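Local coordinates for protein 2-dehydropantoate 2-reductase, putative (Enterococcus faecalis, PDB 2EW2) that probably catalyses the NADPH-dependent reduction of ketopantoate to pantoic acid, a step on the route to pantothenate, at residues B[20-25]-B[174-179]. Residues are numbered along the deposited sequence; the frame is centred on the assembly and turned at random.
Sequences IMLHQG and AGLNPS
M21, a selenomethionine, reaches from the last turns of helix 13-24 to the turn at 174-176. At the root of its side chain, M21 CB lies 3.7 Å from A174 O. With chi2 at -176°, SE continues the chain outward from CG, anti to CA, and M21 SE rests against one branch of L176, 3.8 Å from L176 CD2. A bend at chi3 (70°) swings the terminal methyl to the carbonyl oxygens of the 174-176 turn, where M21 CE sits 3.3 Å from G175 O and 3.4 Å from A174 O. W133 and F51 also touch this side chain.

Those carbonyls belong to the turn that follows helix 161-173, which closes in a Schellman motif: G175 leaves the helix with positive phi (79°), and the chain then heads into edge strand 178-180 of the large sheet. The contact thus joins the C-terminal end of the first helix of the Rossmann-type domain to the turn between helix 161-173 and that strand.

L22 CD2 meets A174 CB at 3.8 Å. The same methyl, L22 CD2, lies 4.0 Å from L176 CD1, the two leucine side chains crossing at about a right angle; F171 packs on both. A174 CB also approaches the helix backbone, lying 3.5 Å from M21 O. That oxygen and A174 O are bridged by a water that donates a hydrogen bond to each, while G25 N, just past the end of the helix, also bonds M21 O, which therefore accepts one backbone and one water hydrogen bond.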
# COMPACT_ATOMS: atom_id res chain seq x y z
N ILE B 20 20.65 -1.11 -39.81
CA ILE B 20 21.82 -1.43 -40.63
C ILE B 20 21.79 -2.88 -41.15
O ILE B 20 21.98 -3.11 -42.34
CB ILE B 20 23.15 -1.20 -39.87
CG1 ILE B 20 23.38 0.31 -39.70
CG2 ILE B 20 24.33 -1.82 -40.65
CD1 ILE B 20 24.46 0.68 -38.69
N MSE B 21 21.58 -3.82 -40.24
CA MSE B 21 21.62 -5.24 -40.54
C MSE B 21 20.49 -5.66 -41.47
O MSE B 21 20.70 -6.44 -42.40
CB MSE B 21 21.63 -6.05 -39.25
CG MSE B 21 22.87 -5.80 -38.37
SE MSE B 21 22.93 -6.95 -36.78
CE MSE B 21 23.29 -8.64 -37.62
N LEU B 22 19.28 -5.14 -41.23
CA LEU B 22 18.15 -5.40 -42.13
C LEU B 22 18.33 -4.74 -43.50
O LEU B 22 17.85 -5.26 -44.51
CB LEU B 22 16.83 -4.95 -41.48
CG LEU B 22 16.34 -5.83 -40.32
CD1 LEU B 22 15.27 -5.09 -39.49
CD2 LEU B 22 15.81 -7.19 -40.85
N HIS B 23 19.03 -3.61 -43.53
CA HIS B 23 19.38 -2.93 -44.76
C HIS B 23 20.38 -3.78 -45.55
O HIS B 23 20.25 -3.94 -46.76
CB HIS B 23 19.95 -1.53 -44.47
CG HIS B 23 20.49 -0.83 -45.69
ND1 HIS B 23 19.67 -0.28 -46.66
CD2 HIS B 23 21.76 -0.58 -46.07
CE1 HIS B 23 20.42 0.27 -47.59
NE2 HIS B 23 21.69 0.11 -47.27
N GLN B 24 21.36 -4.34 -44.85
CA GLN B 24 22.36 -5.19 -45.48
C GLN B 24 21.73 -6.45 -46.02
O GLN B 24 22.16 -6.98 -47.04
CB GLN B 24 23.49 -5.53 -44.51
CG GLN B 24 24.38 -4.34 -44.17
CD GLN B 24 25.48 -4.72 -43.19
OE1 GLN B 24 25.28 -5.52 -42.28
NE2 GLN B 24 26.66 -4.12 -43.38
N GLY B 25 20.68 -6.93 -45.35
CA GLY B 25 19.93 -8.09 -45.84
C GLY B 25 19.01 -7.79 -47.01
O GLY B 25 18.26 -8.66 -47.43
N ALA B 174 19.27 -11.54 -42.36
CA ALA B 174 19.95 -10.32 -41.94
C ALA B 174 20.99 -10.55 -40.85
O ALA B 174 21.63 -9.60 -40.41
CB ALA B 174 18.92 -9.28 -41.48
N GLY B 175 21.15 -11.80 -40.41
CA GLY B 175 22.16 -12.16 -39.41
C GLY B 175 21.78 -11.85 -37.97
O GLY B 175 22.63 -11.82 -37.07
N LEU B 176 20.49 -11.63 -37.72
CA LEU B 176 20.04 -11.21 -36.40
C LEU B 176 19.87 -12.36 -35.42
O LEU B 176 19.54 -12.13 -34.26
CB LEU B 176 18.77 -10.37 -36.51
CG LEU B 176 18.94 -8.92 -36.96
CD1 LEU B 176 17.64 -8.34 -37.44
CD2 LEU B 176 19.48 -8.09 -35.80
N ASN B 177 20.13 -13.59 -35.87
CA ASN B 177 19.96 -14.81 -35.04
C ASN B 177 18.59 -14.94 -34.35
O ASN B 177 18.50 -15.16 -33.13
CB ASN B 177 21.11 -14.99 -34.02
CG ASN B 177 22.46 -15.29 -34.68
OD1 ASN B 177 22.55 -16.04 -35.66
ND2 ASN B 177 23.51 -14.72 -34.12
N PRO B 178 17.50 -14.86 -35.14
CA PRO B 178 16.15 -14.94 -34.57
C PRO B 178 15.74 -16.36 -34.23
O PRO B 178 16.27 -17.31 -34.80
CB PRO B 178 15.29 -14.45 -35.72
CG PRO B 178 15.99 -14.97 -36.92
CD PRO B 178 17.45 -14.71 -36.60
N SER B 179 14.79 -16.49 -33.31
CA SER B 179 14.09 -17.74 -33.15
C SER B 179 12.64 -17.45 -32.75
O SER B 179 12.36 -16.45 -32.09
CB SER B 179 14.76 -18.63 -32.11
OG SER B 179 14.56 -18.14 -30.80
O HOH W 1 22.91 -8.26 -42.55